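Long-range contacts in protein TASOR (Homo sapiens, PDB 6TL1), which contributes, here through its pseudo-PARP domain, to the HUSH complex, which maintains epigenetic silencing by promoting recruitment of the histone methyltransferase SETDB1 and of MORC2: residues I139-D144 with C159-N164; F4-P9 with R38-H43. One frame throughout, in Å; residues are numbered along the deposited sequence.

Contact 1 (I139-D144 with C159-N164); sequences IKSIYD and CHVSKN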
# COMPACT_ATOMS: atom_id res chain seq x y z
N ILE A 139 -5.37 -14.35 -0.63
CA ILE A 139 -4.45 -13.91 0.40
C ILE A 139 -3.83 -15.12 1.07
O ILE A 139 -4.50 -16.13 1.29
CB ILE A 139 -5.19 -13.04 1.43
CG1 ILE A 139 -5.82 -11.83 0.75
CG2 ILE A 139 -4.25 -12.60 2.54
CD1 ILE A 139 -6.79 -11.04 1.62
N LYS A 140 -2.53 -15.04 1.36
CA LYS A 140 -1.85 -16.03 2.18
C LYS A 140 -1.59 -15.37 3.52
O LYS A 140 -0.87 -14.36 3.60
CB LYS A 140 -0.54 -16.50 1.52
CG LYS A 140 0.33 -17.40 2.37
CD LYS A 140 -0.36 -18.72 2.71
CE LYS A 140 0.63 -19.67 3.38
NZ LYS A 140 0.04 -21.01 3.65
N SER A 141 -2.21 -15.90 4.58
CA SER A 141 -2.02 -15.40 5.93
C SER A 141 -0.90 -16.18 6.61
O SER A 141 -0.92 -17.41 6.64
CB SER A 141 -3.31 -15.55 6.74
OG SER A 141 -4.29 -14.64 6.29
N ILE A 142 0.08 -15.46 7.17
CA ILE A 142 1.21 -16.12 7.80
C ILE A 142 1.39 -15.61 9.22
O ILE A 142 1.10 -14.45 9.53
CB ILE A 142 2.51 -15.96 6.97
CG1 ILE A 142 2.85 -14.48 6.79
CG2 ILE A 142 2.39 -16.66 5.60
CD1 ILE A 142 4.21 -14.26 6.16
N TYR A 143 1.89 -16.48 10.08
CA TYR A 143 2.23 -16.07 11.43
C TYR A 143 3.57 -15.33 11.44
O TYR A 143 4.46 -15.61 10.64
CB TYR A 143 2.29 -17.29 12.34
CG TYR A 143 0.93 -17.87 12.65
CD1 TYR A 143 0.36 -18.83 11.83
CD2 TYR A 143 0.23 -17.44 13.76
CE1 TYR A 143 -0.89 -19.35 12.12
CE2 TYR A 143 -1.01 -17.97 14.06
CZ TYR A 143 -1.57 -18.92 13.24
OH TYR A 143 -2.80 -19.43 13.56
N ASP A 144 3.70 -14.38 12.37
CA ASP A 144 4.93 -13.62 12.45
C ASP A 144 6.08 -14.52 12.90
O ASP A 144 5.87 -15.49 13.63
CB ASP A 144 4.77 -12.43 13.39
CG ASP A 144 4.23 -12.83 14.76
OD1 ASP A 144 3.20 -13.55 14.83
OD2 ASP A 144 4.84 -12.41 15.76
N CYS A 159 -0.64 -11.99 -2.27
CA CYS A 159 0.06 -11.21 -1.27
C CYS A 159 0.15 -12.03 0.02
O CYS A 159 -0.54 -13.03 0.19
CB CYS A 159 -0.60 -9.86 -0.96
SG CYS A 159 -2.28 -10.02 -0.26
N HIS A 160 1.04 -11.60 0.90
CA HIS A 160 1.04 -12.07 2.29
C HIS A 160 0.45 -10.99 3.18
O HIS A 160 0.62 -9.80 2.93
CB HIS A 160 2.46 -12.37 2.76
CG HIS A 160 3.08 -13.57 2.11
ND1 HIS A 160 4.38 -13.96 2.36
CD2 HIS A 160 2.59 -14.47 1.23
CE1 HIS A 160 4.66 -15.05 1.67
NE2 HIS A 160 3.58 -15.38 0.97
N VAL A 161 -0.22 -11.43 4.26
CA VAL A 161 -0.67 -10.54 5.33
C VAL A 161 -0.41 -11.26 6.64
O VAL A 161 -0.21 -12.47 6.68
CB VAL A 161 -2.16 -10.13 5.25
CG1 VAL A 161 -2.49 -9.53 3.89
CG2 VAL A 161 -3.07 -11.32 5.56
N SER A 162 -0.38 -10.49 7.73
CA SER A 162 -0.17 -11.07 9.06
C SER A 162 -1.44 -11.76 9.53
O SER A 162 -2.50 -11.14 9.57
CB SER A 162 0.26 -10.01 10.06
OG SER A 162 1.56 -9.56 9.73
N LYS A 163 -1.29 -13.01 9.98
CA LYS A 163 -2.43 -13.85 10.35
C LYS A 163 -3.42 -13.17 11.31
O LYS A 163 -4.64 -13.24 11.11
CB LYS A 163 -1.92 -15.14 10.99
CG LYS A 163 -3.01 -16.17 11.24
CD LYS A 163 -3.28 -17.00 10.01
CE LYS A 163 -4.62 -17.69 10.12
NZ LYS A 163 -4.79 -18.32 11.46
N ASN A 164 -2.92 -12.54 12.36
CA ASN A 164 -3.81 -12.01 13.39
C ASN A 164 -3.77 -10.49 13.49
O ASN A 164 -3.96 -9.94 14.57
CB ASN A 164 -3.48 -12.64 14.75
CG ASN A 164 -3.90 -14.10 14.83
OD1 ASN A 164 -5.04 -14.45 14.54
ND2 ASN A 164 -2.96 -14.96 15.22
O HOH W 1 2.89 -11.89 10.49
O HOH W 2 -4.66 -18.00 15.45
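K163 sends CG anti to its backbone N (chi1 -172°), over one face of the Y143 ring, and the bend at chi2 (85°) directs CD toward CB of S141. CG of K163 sits 3.9 Å from the centroid of the Y143 ring, shifted toward the rim in a CH-pi contact. The amine then donates to the phenol, NZ of K163 lying 3.1 Å from OH of Y143, so one lysine touches both the ring face and its hydroxyl. A water joins the same hydroxyl and holds ND2 of N164 only weakly.

Behind this exposed end the strands run parallel. V161 accepts from I142 through its O, 3.0 Å from I142 N, and K140 is gripped twice: its N donates to C159 O, and its O takes the N-H of V161. The bond from K163 N to I142 O is short at 2.8 Å, but the donor stands well above the carbonyl plane. On the face that also carries S141, the side chains of I139 and V161 cross at about a right angle, with CG2 of I139 pressed to 3.5 Å from CG2 of V161, tighter than usual for carbons. On the other face K140 lies beside H160, K140 CB being 3.7 Å from H160 CD2.

Both imidazole nitrogens are satisfied outside the pair, ND1 by L100 O and NE2 by T154 OG1. This is a parallel strand pair in a mixed sheet, joined by 14 residues without helix or strand. Strand 139-142 forms an edge of that sheet within the chain; strand 159-162 is flanked on its other side by strand 181-184, where Y182 and F184 touch V161 and C159.

Contact 2 (F4-P9 with R38-H43); sequences FQPLTP and RACLVH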
# COMPACT_ATOMS: atom_id res chain seq x y z
N PHE A 4 0.42 13.62 -13.23
CA PHE A 4 -0.26 14.10 -12.04
C PHE A 4 -1.36 15.07 -12.41
O PHE A 4 -1.15 16.00 -13.20
CB PHE A 4 0.72 14.78 -11.07
CG PHE A 4 1.77 13.85 -10.54
CD1 PHE A 4 1.45 12.92 -9.57
CD2 PHE A 4 3.07 13.89 -11.04
CE1 PHE A 4 2.40 12.05 -9.09
CE2 PHE A 4 4.03 13.02 -10.55
CZ PHE A 4 3.70 12.10 -9.58
N GLN A 5 -2.54 14.88 -11.82
CA GLN A 5 -3.59 15.86 -12.02
C GLN A 5 -3.88 16.54 -10.69
O GLN A 5 -4.48 15.90 -9.79
CB GLN A 5 -4.85 15.21 -12.60
CG GLN A 5 -6.11 16.06 -12.43
CD GLN A 5 -7.38 15.22 -12.48
OE1 GLN A 5 -7.33 14.00 -12.64
NE2 GLN A 5 -8.52 15.89 -12.38
N PRO A 6 -3.48 17.78 -10.47
CA PRO A 6 -3.76 18.46 -9.21
C PRO A 6 -5.27 18.64 -9.03
O PRO A 6 -5.99 18.92 -9.99
CB PRO A 6 -3.05 19.80 -9.34
CG PRO A 6 -1.99 19.57 -10.40
CD PRO A 6 -2.60 18.59 -11.35
N LEU A 7 -5.73 18.44 -7.80
CA LEU A 7 -7.13 18.56 -7.44
C LEU A 7 -7.32 19.80 -6.57
O LEU A 7 -6.48 20.08 -5.70
CB LEU A 7 -7.64 17.32 -6.70
CG LEU A 7 -7.32 15.97 -7.34
CD1 LEU A 7 -7.60 14.81 -6.36
CD2 LEU A 7 -8.11 15.79 -8.62
N THR A 8 -8.41 20.51 -6.79
CA THR A 8 -8.67 21.72 -6.01
C THR A 8 -9.26 21.34 -4.66
O THR A 8 -10.24 20.59 -4.62
CB THR A 8 -9.61 22.65 -6.76
OG1 THR A 8 -9.03 23.00 -8.02
CG2 THR A 8 -9.86 23.93 -5.96
N PRO A 9 -8.70 21.83 -3.56
CA PRO A 9 -9.26 21.49 -2.24
C PRO A 9 -10.73 21.88 -2.15
O PRO A 9 -11.13 22.96 -2.60
CB PRO A 9 -8.40 22.31 -1.27
CG PRO A 9 -7.10 22.49 -1.99
CD PRO A 9 -7.46 22.62 -3.45
N ARG A 38 -2.78 19.18 -0.05
CA ARG A 38 -2.80 19.10 -1.50
C ARG A 38 -2.91 17.63 -1.89
O ARG A 38 -2.58 16.73 -1.11
CB ARG A 38 -1.58 19.77 -2.14
CG ARG A 38 -0.24 19.24 -1.74
CD ARG A 38 0.84 20.03 -2.47
NE ARG A 38 2.16 19.43 -2.31
CZ ARG A 38 3.21 19.73 -3.07
NH1 ARG A 38 3.09 20.61 -4.05
NH2 ARG A 38 4.38 19.14 -2.85
N ALA A 39 -3.40 17.41 -3.11
CA ALA A 39 -3.71 16.06 -3.56
C ALA A 39 -3.69 16.04 -5.09
O ALA A 39 -4.14 17.00 -5.73
CB ALA A 39 -5.07 15.60 -3.03
N CYS A 40 -3.16 14.96 -5.65
CA CYS A 40 -3.17 14.73 -7.09
C CYS A 40 -3.67 13.32 -7.39
O CYS A 40 -3.36 12.38 -6.66
CB CYS A 40 -1.77 14.86 -7.70
SG CYS A 40 -0.95 16.43 -7.46
N LEU A 41 -4.41 13.18 -8.48
CA LEU A 41 -4.64 11.85 -9.02
C LEU A 41 -3.48 11.48 -9.93
O LEU A 41 -2.83 12.35 -10.53
CB LEU A 41 -5.97 11.76 -9.79
CG LEU A 41 -7.20 11.78 -8.89
CD1 LEU A 41 -8.47 12.08 -9.66
CD2 LEU A 41 -7.32 10.45 -8.16
N VAL A 42 -3.17 10.19 -9.99
CA VAL A 42 -2.07 9.71 -10.80
C VAL A 42 -2.66 9.05 -12.05
O VAL A 42 -3.60 8.25 -11.95
CB VAL A 42 -1.18 8.74 -10.02
CG1 VAL A 42 -0.05 8.23 -10.90
CG2 VAL A 42 -0.62 9.44 -8.77
N HIS A 43 -2.13 9.40 -13.21
CA HIS A 43 -2.60 8.80 -14.46
C HIS A 43 -1.37 8.25 -15.17
O HIS A 43 -0.73 8.94 -15.97
CB HIS A 43 -3.38 9.82 -15.32
CG HIS A 43 -4.50 10.49 -14.57
ND1 HIS A 43 -5.69 9.86 -14.32
CD2 HIS A 43 -4.63 11.75 -14.10
CE1 HIS A 43 -6.49 10.68 -13.66
NE2 HIS A 43 -5.88 11.83 -13.53
O HOH W 3 -4.09 19.87 -4.35
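F4 packs against V42 with the two side chains side by side and pointing the same way, CE1 of the ring 4.0 Å from CG2 of the valine, while its CB rests near CB of C40. Q5 follows as the hydrogen-bonded partner of L41: its N donates to L41 O at 2.9 Å, and its O receives L41 N. With CG anti to the backbone N (chi1 162°) and an extended chain beyond, the Q5 side chain reaches out to H43. There OE1 of Q5 accepts from H43 NE2 at 2.8 Å, a fairly straight bond (162° at the hydrogen) in both the carbonyl and ring planes; amide and imidazole are nearly coplanar, 24° apart. OE1 is thus the acceptor end, consistent with the weak hydrogen bond of Q5 NE2 to E13 OE1. P6 brings its CA to 3.9 Å from SG of C40. L7 donates its N to A39 O and turns its side chain toward the partner strand, crossing L41 at about a right angle, CD2 of L7 3.9 Å from L41 CD1. A water bridges L7 O and A39 N, next to that direct bond. Helix 82-88 packs on F4 and helix 12-22 on L7. The pair forms an edge of the five-stranded antiparallel sheet of the pseudo-PARP domain.

How the contacts relate
Contact 2 closes before contact 1 opens along the chain, and the two lie on opposite sides of its centre, with their own centres 33 Å apart and their nearest atoms about 21 Å apart. They belong to different sheets. Contact 2 joins the outermost strand 4-6 to strand 34-42 of the five-stranded antiparallel sheet, whereas contact 1 pairs strands 139-142 and 159-162 in the four-stranded mixed sheet. Strand 126-134 lies in the first sheet and precedes strand 139-142 of the second by only a few residues, giving a short covalent passage between them. Each contact thus builds an edge of one of the two sheets of the pseudo-PARP domain.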